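Local coordinates for protein carbohydrate kinase, pfkB family (Enterococcus faecalis, PDB 3KTN) that probably phosphorylates a sugar acid such as 2-keto-3-deoxygluconate, as a magnesium-binding carbohydrate kinase of the PfkB (ribokinase-like) family, at residues Ser76-Gly81 with Leu127-Met132; Tyr121-Phe126 with Ala150-Gln155; Trp237-Thr242 with Asp280-Gly285; Glu266-Leu271 with Phe302-Gly307. One frame throughout, in Å; residues are numbered along the deposited sequence.

Contact 1 (Ser76-Gly81 with Leu127-Met132); sequences SDQWVG and LAEVDM
The indole of W79 meets E129 and V130 with the outer rim of its six-membered ring, not with a face. CB of E129 lies in the plane of the ring at that edge, 4.0 Å from CH2 of W79, and CG1 of V130 comes to the same rim, 3.6 Å from CZ3 of W79. The indole and the valine run past each other in opposite directions, whereas the E129 side chain runs obliquely to that of W79 along the rim, its extended chain carrying the carboxylate past CZ2 with its plane turned 74° from the ring. In V130, CG1 is the branch set anti to the carbonyl carbon (chi1 -60°), which directs this one methyl to the indole. From within the same segment as W79, CG of Q78 lies over one face of the ring, 3.6 Å above the plane and displaced toward the rim. Two type I turns present these groups: D77-V80 leads into strand 80-82 at one border of the main sheet of the ribokinase-like fold, and L127-V130 follows helix 123-127 and leads to strand 132-135, farther in. Overlapping the first turn, OG of S76 accepts from the backbone N of Q78 (3.3 Å, 166° at the hydrogen), an ST turn. NE2 of Q78, at the end of the side chain lying over the indole, makes a second bond to the same OG of S76, weak and bent. Further round W79, the ring of F126 meets the indole, and A52 and I54 of strand 50-57 also touch it.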
# COMPACT_ATOMS: atom_id res chain seq x y z
N SER A 76 12.79 27.37 4.38
CA SER A 76 13.32 27.58 5.73
C SER A 76 12.13 27.65 6.68
O SER A 76 11.12 28.28 6.38
CB SER A 76 14.10 28.89 5.81
OG SER A 76 14.44 29.19 7.15
N ASP A 77 12.27 27.02 7.84
CA ASP A 77 11.22 27.01 8.84
C ASP A 77 11.62 27.90 10.03
O ASP A 77 11.00 27.84 11.09
CB ASP A 77 10.99 25.57 9.34
CG ASP A 77 12.18 25.02 10.10
OD1 ASP A 77 13.31 25.52 9.89
OD2 ASP A 77 12.01 24.09 10.92
N GLN A 78 12.64 28.73 9.84
CA GLN A 78 13.13 29.61 10.91
C GLN A 78 12.06 30.55 11.46
O GLN A 78 12.01 30.80 12.66
CB GLN A 78 14.32 30.44 10.41
CG GLN A 78 13.98 31.37 9.26
CD GLN A 78 15.20 32.12 8.74
OE1 GLN A 78 15.91 32.78 9.51
NE2 GLN A 78 15.44 32.03 7.43
N TRP A 79 11.18 31.05 10.59
CA TRP A 79 10.14 31.96 11.03
C TRP A 79 8.78 31.32 11.26
O TRP A 79 7.76 32.00 11.27
CB TRP A 79 10.02 33.14 10.05
CG TRP A 79 11.29 33.93 9.97
CD1 TRP A 79 12.17 34.17 10.98
CD2 TRP A 79 11.83 34.58 8.81
NE1 TRP A 79 13.23 34.92 10.53
CE2 TRP A 79 13.05 35.19 9.19
CE3 TRP A 79 11.40 34.70 7.48
CZ2 TRP A 79 13.84 35.91 8.30
CZ3 TRP A 79 12.20 35.42 6.59
CH2 TRP A 79 13.41 36.02 7.00
N VAL A 80 8.77 30.00 11.44
CA VAL A 80 7.53 29.29 11.74
C VAL A 80 7.49 29.19 13.26
O VAL A 80 8.30 28.47 13.84
CB VAL A 80 7.53 27.85 11.15
CG1 VAL A 80 6.26 27.13 11.57
CG2 VAL A 80 7.63 27.90 9.63
N GLY A 81 6.56 29.90 13.89
CA GLY A 81 6.48 29.88 15.34
C GLY A 81 5.49 28.86 15.88
O GLY A 81 4.72 28.28 15.11
N LEU A 127 11.55 41.19 7.75
CA LEU A 127 11.69 42.08 6.60
C LEU A 127 13.15 42.47 6.36
O LEU A 127 13.57 42.65 5.22
CB LEU A 127 10.83 43.33 6.80
CG LEU A 127 9.32 43.08 6.71
CD1 LEU A 127 8.56 44.31 7.19
CD2 LEU A 127 8.95 42.75 5.27
N ALA A 128 13.92 42.57 7.44
CA ALA A 128 15.33 42.94 7.34
C ALA A 128 16.17 41.89 6.61
O ALA A 128 17.28 42.17 6.18
CB ALA A 128 15.90 43.18 8.73
N GLU A 129 15.63 40.68 6.46
CA GLU A 129 16.38 39.62 5.79
C GLU A 129 15.80 39.14 4.47
O GLU A 129 16.28 38.16 3.90
CB GLU A 129 16.55 38.44 6.74
CG GLU A 129 17.49 38.73 7.90
CD GLU A 129 17.57 37.59 8.89
OE1 GLU A 129 17.86 36.45 8.46
OE2 GLU A 129 17.32 37.83 10.09
N VAL A 130 14.76 39.81 3.98
CA VAL A 130 14.14 39.42 2.71
C VAL A 130 14.04 40.61 1.77
O VAL A 130 14.01 41.76 2.21
CB VAL A 130 12.72 38.85 2.93
CG1 VAL A 130 12.80 37.62 3.82
CG2 VAL A 130 11.82 39.90 3.55
N ASP A 131 13.98 40.32 0.47
CA ASP A 131 13.87 41.37 -0.54
C ASP A 131 12.44 41.45 -1.06
O ASP A 131 12.02 42.47 -1.63
CB ASP A 131 14.79 41.08 -1.72
CG ASP A 131 16.20 40.79 -1.29
OD1 ASP A 131 16.81 41.65 -0.61
OD2 ASP A 131 16.72 39.70 -1.64
N MSE A 132 11.69 40.37 -0.88
CA MSE A 132 10.32 40.31 -1.35
C MSE A 132 9.47 39.49 -0.39
O MSE A 132 9.95 38.53 0.21
CB MSE A 132 10.29 39.66 -2.74
CG MSE A 132 8.93 39.60 -3.41
SE MSE A 132 9.04 38.78 -5.17
CE MSE A 132 9.66 40.29 -6.19

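Contact 2 (Tyr121-Phe126 with Ala150-Gln155)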
# COMPACT_ATOMS: atom_id res chain seq x y z
N TYR A 121 4.22 38.08 15.63
CA TYR A 121 5.26 38.02 14.60
C TYR A 121 6.24 39.19 14.67
O TYR A 121 5.84 40.34 14.82
CB TYR A 121 4.63 38.01 13.21
CG TYR A 121 3.68 36.87 12.94
CD1 TYR A 121 4.15 35.62 12.49
CD2 TYR A 121 2.31 37.04 13.09
CE1 TYR A 121 3.26 34.58 12.20
CE2 TYR A 121 1.42 36.01 12.80
CZ TYR A 121 1.89 34.79 12.36
OH TYR A 121 0.98 33.80 12.07
N ASP A 122 7.53 38.89 14.53
CA ASP A 122 8.54 39.94 14.54
C ASP A 122 8.80 40.35 13.10
O ASP A 122 9.88 40.09 12.56
CB ASP A 122 9.84 39.42 15.16
CG ASP A 122 10.80 40.55 15.51
OD1 ASP A 122 10.94 41.49 14.70
OD2 ASP A 122 11.43 40.48 16.59
N PHE A 123 7.81 40.99 12.49
CA PHE A 123 7.92 41.42 11.10
C PHE A 123 9.15 42.28 10.81
O PHE A 123 9.76 42.16 9.75
CB PHE A 123 6.66 42.18 10.67
CG PHE A 123 5.42 41.32 10.63
CD1 PHE A 123 5.43 40.08 9.99
CD2 PHE A 123 4.24 41.76 11.21
CE1 PHE A 123 4.28 39.29 9.94
CE2 PHE A 123 3.08 40.98 11.16
CZ PHE A 123 3.10 39.75 10.52
N GLU A 124 9.50 43.14 11.76
CA GLU A 124 10.66 44.01 11.61
C GLU A 124 11.91 43.18 11.31
O GLU A 124 12.62 43.42 10.34
CB GLU A 124 10.89 44.81 12.90
CG GLU A 124 9.76 45.74 13.29
CD GLU A 124 9.90 47.13 12.71
OE1 GLU A 124 10.96 47.76 12.93
OE2 GLU A 124 8.96 47.60 12.04
N ALA A 125 12.15 42.18 12.16
CA ALA A 125 13.31 41.31 12.01
C ALA A 125 13.29 40.50 10.72
O ALA A 125 14.33 40.28 10.10
CB ALA A 125 13.41 40.37 13.21
N PHE A 126 12.10 40.04 10.32
CA PHE A 126 11.98 39.24 9.10
C PHE A 126 12.25 40.07 7.86
O PHE A 126 13.07 39.69 7.02
CB PHE A 126 10.59 38.62 9.00
CG PHE A 126 10.14 37.90 10.24
CD1 PHE A 126 11.07 37.33 11.11
CD2 PHE A 126 8.79 37.78 10.53
CE1 PHE A 126 10.65 36.65 12.25
CE2 PHE A 126 8.36 37.10 11.67
CZ PHE A 126 9.30 36.53 12.53
N ALA A 150 -1.77 40.57 8.26
CA ALA A 150 -1.40 40.71 6.86
C ALA A 150 -1.27 42.19 6.48
O ALA A 150 -0.30 42.59 5.84
CB ALA A 150 -2.43 40.02 5.97
N LEU A 151 -2.26 42.99 6.87
CA LEU A 151 -2.26 44.42 6.57
C LEU A 151 -1.04 45.11 7.18
O LEU A 151 -0.36 45.89 6.51
CB LEU A 151 -3.55 45.06 7.09
CG LEU A 151 -4.79 44.51 6.37
CD1 LEU A 151 -6.06 45.02 7.03
CD2 LEU A 151 -4.74 44.92 4.91
N ILE A 152 -0.75 44.82 8.44
CA ILE A 152 0.40 45.41 9.11
C ILE A 152 1.69 45.02 8.40
O ILE A 152 2.59 45.85 8.22
CB ILE A 152 0.47 44.95 10.58
CG1 ILE A 152 -0.62 45.67 11.38
CG2 ILE A 152 1.86 45.21 11.15
CD1 ILE A 152 -0.71 45.25 12.84
N LEU A 153 1.79 43.76 7.98
CA LEU A 153 2.99 43.29 7.29
C LEU A 153 3.19 44.02 5.96
O LEU A 153 4.31 44.37 5.61
CB LEU A 153 2.90 41.78 7.04
CG LEU A 153 4.00 41.18 6.16
CD1 LEU A 153 5.37 41.54 6.71
CD2 LEU A 153 3.81 39.67 6.10
N ALA A 154 2.10 44.22 5.23
CA ALA A 154 2.17 44.90 3.94
C ALA A 154 2.65 46.34 4.14
O ALA A 154 3.56 46.80 3.45
CB ALA A 154 0.80 44.89 3.27
N GLN A 155 2.04 47.04 5.09
CA GLN A 155 2.42 48.42 5.40
C GLN A 155 3.90 48.47 5.75
O GLN A 155 4.64 49.31 5.24
CB GLN A 155 1.60 48.95 6.58
CG GLN A 155 0.15 49.24 6.25
CD GLN A 155 -0.71 49.30 7.49
OE1 GLN A 155 -0.27 49.75 8.55
NE2 GLN A 155 -1.96 48.86 7.37
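A short helix, 123-127, packs through F123 against I152 and L153 of the long helix 144-159, on the outer layer of an alpha/beta fold. On the long helix, L153 supplies more of the surface than I152: its CB stands over the centre of the F123 ring, 4.0 Å from the centroid and 9° off the normal, a CH-pi contact. With CG anti to the backbone N (chi1 172°), the two methyls of the leucine are carried to the CD1-CE1 side of the ring, CD1 of L153 lying 3.6 Å from CD1 of F123 and CD2 of L153 3.9 Å from CE1 of F123. The opposite face of F123 carries CB of Y121 from its own segment, 3.5 Å above the plane and offset to the rim, and the phenyl group is thus held between leucine and tyrosine carbons. I152 approaches obliquely, with CG2 4.2 Å from CD2 of F123. As in other ribokinase-like proteins, helices flank a central sheet here, and helix 144-159 sits directly on it: L153 also touches V133 of strand 132-135 and F8 of strand 4-8. The start of the short helix is fixed by D122, the N-cap, whose OD1 accepts from the backbone N of A125 at 2.9 Å. That N-H reaches the oxygen from above the carboxylate, 36° out of its plane, and the backbone O of D122 lies over the centre of the F126 ring.

Contact 3 (Trp237-Thr242 with Asp280-Gly285); sequences WFAGTT and DAYAAG
Over one face of the Y282 ring sits a single methyl, CG2 of T241, 3.3 Å from the centroid and 10° off the normal: a close CH-pi contact. G240 O and A239 CB come to the same ring obliquely, CB of A239 lying 4.1 Å from CE2 of Y282 and O of G240 3.2 Å from the same CE2. The side chains of T241 and Y282 slide past each other in opposite directions. T241 turns its methyl to the ring by setting CG2 anti to its carbonyl carbon, while Y282 reaches the strand with CG anti to the backbone N (chi1 -179°). Strand 237-245 belongs to the main mixed sheet, and helix 278-291 lies against it with segment axes 8.9 Å apart and an angle of 140° between their directions, one of the helix-on-sheet layers of the ribokinase-like fold. The ring also lies against the backbone of G240, with N of G240 3.5 Å from CE2 of Y282. The buried phenol oxygen bonds weakly to the backbone O of Y255 on the next strand, 250-257. V300 and A303 of helix 296-310 also touch the tyrosine.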
# COMPACT_ATOMS: atom_id res chain seq x y z
N TRP A 237 3.07 44.74 -11.58
CA TRP A 237 2.72 43.56 -12.39
C TRP A 237 1.39 42.95 -11.97
O TRP A 237 1.10 42.85 -10.78
CB TRP A 237 3.80 42.48 -12.26
CG TRP A 237 4.96 42.57 -13.21
CD1 TRP A 237 5.36 43.66 -13.92
CD2 TRP A 237 5.91 41.53 -13.50
NE1 TRP A 237 6.51 43.37 -14.62
CE2 TRP A 237 6.87 42.07 -14.39
CE3 TRP A 237 6.05 40.19 -13.10
CZ2 TRP A 237 7.95 41.33 -14.88
CZ3 TRP A 237 7.13 39.45 -13.58
CH2 TRP A 237 8.06 40.02 -14.46
N PHE A 238 0.59 42.56 -12.95
CA PHE A 238 -0.69 41.90 -12.70
C PHE A 238 -0.66 40.67 -13.59
O PHE A 238 -0.46 40.78 -14.80
CB PHE A 238 -1.87 42.78 -13.11
CG PHE A 238 -3.21 42.14 -12.87
CD1 PHE A 238 -3.72 42.01 -11.58
CD2 PHE A 238 -3.97 41.65 -13.93
CE1 PHE A 238 -4.96 41.40 -11.35
CE2 PHE A 238 -5.20 41.04 -13.71
CZ PHE A 238 -5.70 40.92 -12.42
N ALA A 239 -0.84 39.49 -13.00
CA ALA A 239 -0.79 38.26 -13.80
C ALA A 239 -1.82 37.22 -13.39
O ALA A 239 -2.31 37.21 -12.26
CB ALA A 239 0.61 37.67 -13.75
N GLY A 240 -2.14 36.34 -14.34
CA GLY A 240 -3.11 35.30 -14.10
C GLY A 240 -3.18 34.38 -15.30
O GLY A 240 -2.38 34.50 -16.23
N THR A 241 -4.14 33.47 -15.29
CA THR A 241 -4.29 32.53 -16.39
C THR A 241 -5.74 32.38 -16.79
O THR A 241 -6.65 32.64 -16.00
CB THR A 241 -3.80 31.12 -16.01
OG1 THR A 241 -4.61 30.61 -14.95
CG2 THR A 241 -2.34 31.15 -15.58
N THR A 242 -5.95 31.94 -18.01
CA THR A 242 -7.29 31.74 -18.51
C THR A 242 -7.38 30.34 -19.09
O THR A 242 -6.54 29.91 -19.88
CB THR A 242 -7.66 32.81 -19.57
OG1 THR A 242 -8.82 32.39 -20.29
CG2 THR A 242 -6.51 33.02 -20.54
N ASP A 280 -0.70 28.29 -8.05
CA ASP A 280 0.49 28.76 -7.36
C ASP A 280 1.77 28.47 -8.15
O ASP A 280 2.80 29.10 -7.91
CB ASP A 280 0.58 28.16 -5.96
CG ASP A 280 -0.67 28.44 -5.14
OD1 ASP A 280 -1.12 29.60 -5.15
OD2 ASP A 280 -1.19 27.51 -4.48
N ALA A 281 1.70 27.52 -9.07
CA ALA A 281 2.87 27.19 -9.90
C ALA A 281 3.03 28.29 -10.95
O ALA A 281 4.14 28.65 -11.32
CB ALA A 281 2.68 25.83 -10.57
N TYR A 282 1.90 28.83 -11.43
CA TYR A 282 1.96 29.91 -12.41
C TYR A 282 2.60 31.13 -11.73
O TYR A 282 3.52 31.75 -12.28
CB TYR A 282 0.55 30.28 -12.89
CG TYR A 282 0.56 31.39 -13.93
CD1 TYR A 282 1.01 31.14 -15.23
CD2 TYR A 282 0.16 32.69 -13.61
CE1 TYR A 282 1.06 32.15 -16.18
CE2 TYR A 282 0.20 33.72 -14.56
CZ TYR A 282 0.65 33.44 -15.85
OH TYR A 282 0.71 34.42 -16.80
N ALA A 283 2.11 31.46 -10.54
CA ALA A 283 2.64 32.59 -9.79
C ALA A 283 4.13 32.42 -9.52
O ALA A 283 4.91 33.38 -9.64
CB ALA A 283 1.89 32.75 -8.48
N ALA A 284 4.54 31.20 -9.17
CA ALA A 284 5.95 30.94 -8.90
C ALA A 284 6.78 31.21 -10.14
O ALA A 284 7.90 31.71 -10.06
CB ALA A 284 6.15 29.49 -8.45
N GLY A 285 6.23 30.86 -11.30
CA GLY A 285 6.93 31.09 -12.55
C GLY A 285 7.05 32.57 -12.85
O GLY A 285 8.08 33.03 -13.35

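Contact 4 (Glu266-Leu271 with Phe302-Gly307)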
# COMPACT_ATOMS: atom_id res chain seq x y z
N GLU A 266 0.73 31.79 -25.81
CA GLU A 266 -0.13 31.06 -26.73
C GLU A 266 -0.81 29.95 -25.93
O GLU A 266 -0.25 29.49 -24.95
CB GLU A 266 0.70 30.46 -27.87
CG GLU A 266 1.89 29.63 -27.41
CD GLU A 266 2.63 28.97 -28.56
OE1 GLU A 266 3.06 29.70 -29.49
OE2 GLU A 266 2.78 27.73 -28.55
N LYS A 267 -2.01 29.56 -26.35
CA LYS A 267 -2.75 28.50 -25.66
C LYS A 267 -1.90 27.23 -25.59
O LYS A 267 -1.32 26.80 -26.58
CB LYS A 267 -4.04 28.15 -26.39
CG LYS A 267 -5.10 29.23 -26.42
CD LYS A 267 -6.42 28.67 -26.95
CE LYS A 267 -6.25 27.96 -28.31
NZ LYS A 267 -7.52 27.32 -28.78
N ARG A 268 -1.84 26.63 -24.41
CA ARG A 268 -1.07 25.40 -24.21
C ARG A 268 -2.03 24.27 -23.90
O ARG A 268 -2.86 24.38 -22.99
CB ARG A 268 -0.11 25.56 -23.03
CG ARG A 268 0.79 26.78 -23.06
CD ARG A 268 2.01 26.54 -23.91
NE ARG A 268 2.64 25.27 -23.56
CZ ARG A 268 3.85 24.90 -23.97
NH1 ARG A 268 4.57 25.70 -24.74
NH2 ARG A 268 4.33 23.71 -23.62
N PRO A 269 -1.96 23.16 -24.67
CA PRO A 269 -2.87 22.05 -24.39
C PRO A 269 -2.69 21.69 -22.91
O PRO A 269 -1.57 21.65 -22.41
CB PRO A 269 -2.35 20.94 -25.32
CG PRO A 269 -1.78 21.72 -26.48
CD PRO A 269 -1.06 22.86 -25.80
N LEU A 270 -3.80 21.45 -22.21
CA LEU A 270 -3.75 21.14 -20.78
C LEU A 270 -4.33 19.76 -20.46
O LEU A 270 -5.45 19.44 -20.86
CB LEU A 270 -4.53 22.21 -20.01
CG LEU A 270 -4.65 22.08 -18.48
CD1 LEU A 270 -3.32 22.36 -17.83
CD2 LEU A 270 -5.69 23.07 -17.98
N LEU A 271 -3.55 18.95 -19.74
CA LEU A 271 -3.99 17.62 -19.33
C LEU A 271 -4.06 17.64 -17.80
O LEU A 271 -3.06 17.83 -17.11
CB LEU A 271 -3.02 16.55 -19.84
CG LEU A 271 -3.05 16.40 -21.37
CD1 LEU A 271 -2.02 15.38 -21.83
CD2 LEU A 271 -4.45 15.98 -21.82
N PHE A 302 7.32 31.00 -19.66
CA PHE A 302 7.90 30.11 -18.68
C PHE A 302 6.85 29.72 -17.63
O PHE A 302 6.70 28.54 -17.30
CB PHE A 302 9.08 30.81 -18.00
CG PHE A 302 9.76 29.98 -16.96
CD1 PHE A 302 10.84 29.16 -17.30
CD2 PHE A 302 9.35 30.03 -15.64
CE1 PHE A 302 11.49 28.40 -16.33
CE2 PHE A 302 9.99 29.27 -14.66
CZ PHE A 302 11.07 28.46 -15.01
N ALA A 303 6.14 30.71 -17.11
CA ALA A 303 5.12 30.50 -16.09
C ALA A 303 3.93 29.65 -16.54
O ALA A 303 3.41 28.85 -15.77
CB ALA A 303 4.63 31.84 -15.56
N THR A 304 3.49 29.84 -17.78
CA THR A 304 2.37 29.08 -18.31
C THR A 304 2.74 27.60 -18.44
O THR A 304 1.95 26.72 -18.08
CB THR A 304 1.91 29.63 -19.69
OG1 THR A 304 1.66 31.04 -19.58
CG2 THR A 304 0.62 28.95 -20.14
N VAL A 305 3.95 27.33 -18.93
CA VAL A 305 4.41 25.95 -19.05
C VAL A 305 4.49 25.33 -17.65
O VAL A 305 4.11 24.18 -17.45
CB VAL A 305 5.79 25.88 -19.73
CG1 VAL A 305 6.34 24.46 -19.67
CG2 VAL A 305 5.67 26.32 -21.19
N ASN A 306 4.97 26.10 -16.69
CA ASN A 306 5.08 25.61 -15.32
C ASN A 306 3.68 25.27 -14.80
O ASN A 306 3.49 24.27 -14.11
CB ASN A 306 5.73 26.66 -14.42
CG ASN A 306 6.27 26.06 -13.13
OD1 ASN A 306 6.92 25.02 -13.17
ND2 ASN A 306 6.02 26.71 -12.00
N GLY A 307 2.72 26.12 -15.15
CA GLY A 307 1.34 25.90 -14.73
C GLY A 307 0.76 24.62 -15.31
O GLY A 307 0.04 23.89 -14.63
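The chain at R268, in strand 262-269, passes beside helix 296-310, with R268 and V305 nearest at the backbone, their CA atoms 7.5 Å apart. R268 bends at chi2 (-83°) and chi3 (-48°), which folds its guanidinium flat over V305: CG2 of V305 stands over the centre of that group, 3.6 Å from CZ of R268, and 3.8 Å from both NH1 and NH2. The approach is to a face, so the N-H bonds, which lie in the guanidinium plane, are directed past the methyl and not into it. Nearer the backbone, CG of R268 rests 3.6 Å from CG2 of T304; each of the two helix side chains therefore offers one methyl to a different part of the arginine. Strand 262-269 is the outermost strand of the main sheet within the chain at this end of the ribokinase-like fold, paired through R268 and L252 with strand 250-257, and the helix covers it from one side. T304 turns CG2 to the arginine and OG1 back to its own helix, where it bonds to O of V300, and also to OG of S265 in the strand. V305 also touches L329 of helix 322-330, and L271 packs on G97 of a second subunit.

How the contacts relate
The comparison illustrates how packing on and around one sheet changes across the fold. Contacts 1 and 4 lie toward its two borders, their centres 31 Å apart on opposite sides of the chain's centre. Contact 1 is the most open, with two of its four touching residues exposed; contact 4 is buried on its helix side, although R268 is partly exposed. Contact 3 is the central one, buried and built on an aromatic ring against a threonine methyl and strand backbone, and contact 2 is buried but farther out, in the helical layer. Neighbours join up: contact 1 uses the loop that follows the helix of contact 2, and W79 touches F126, while contacts 3 and 4 meet where N306 ND2 probably donates to A281 O (2.8 Å).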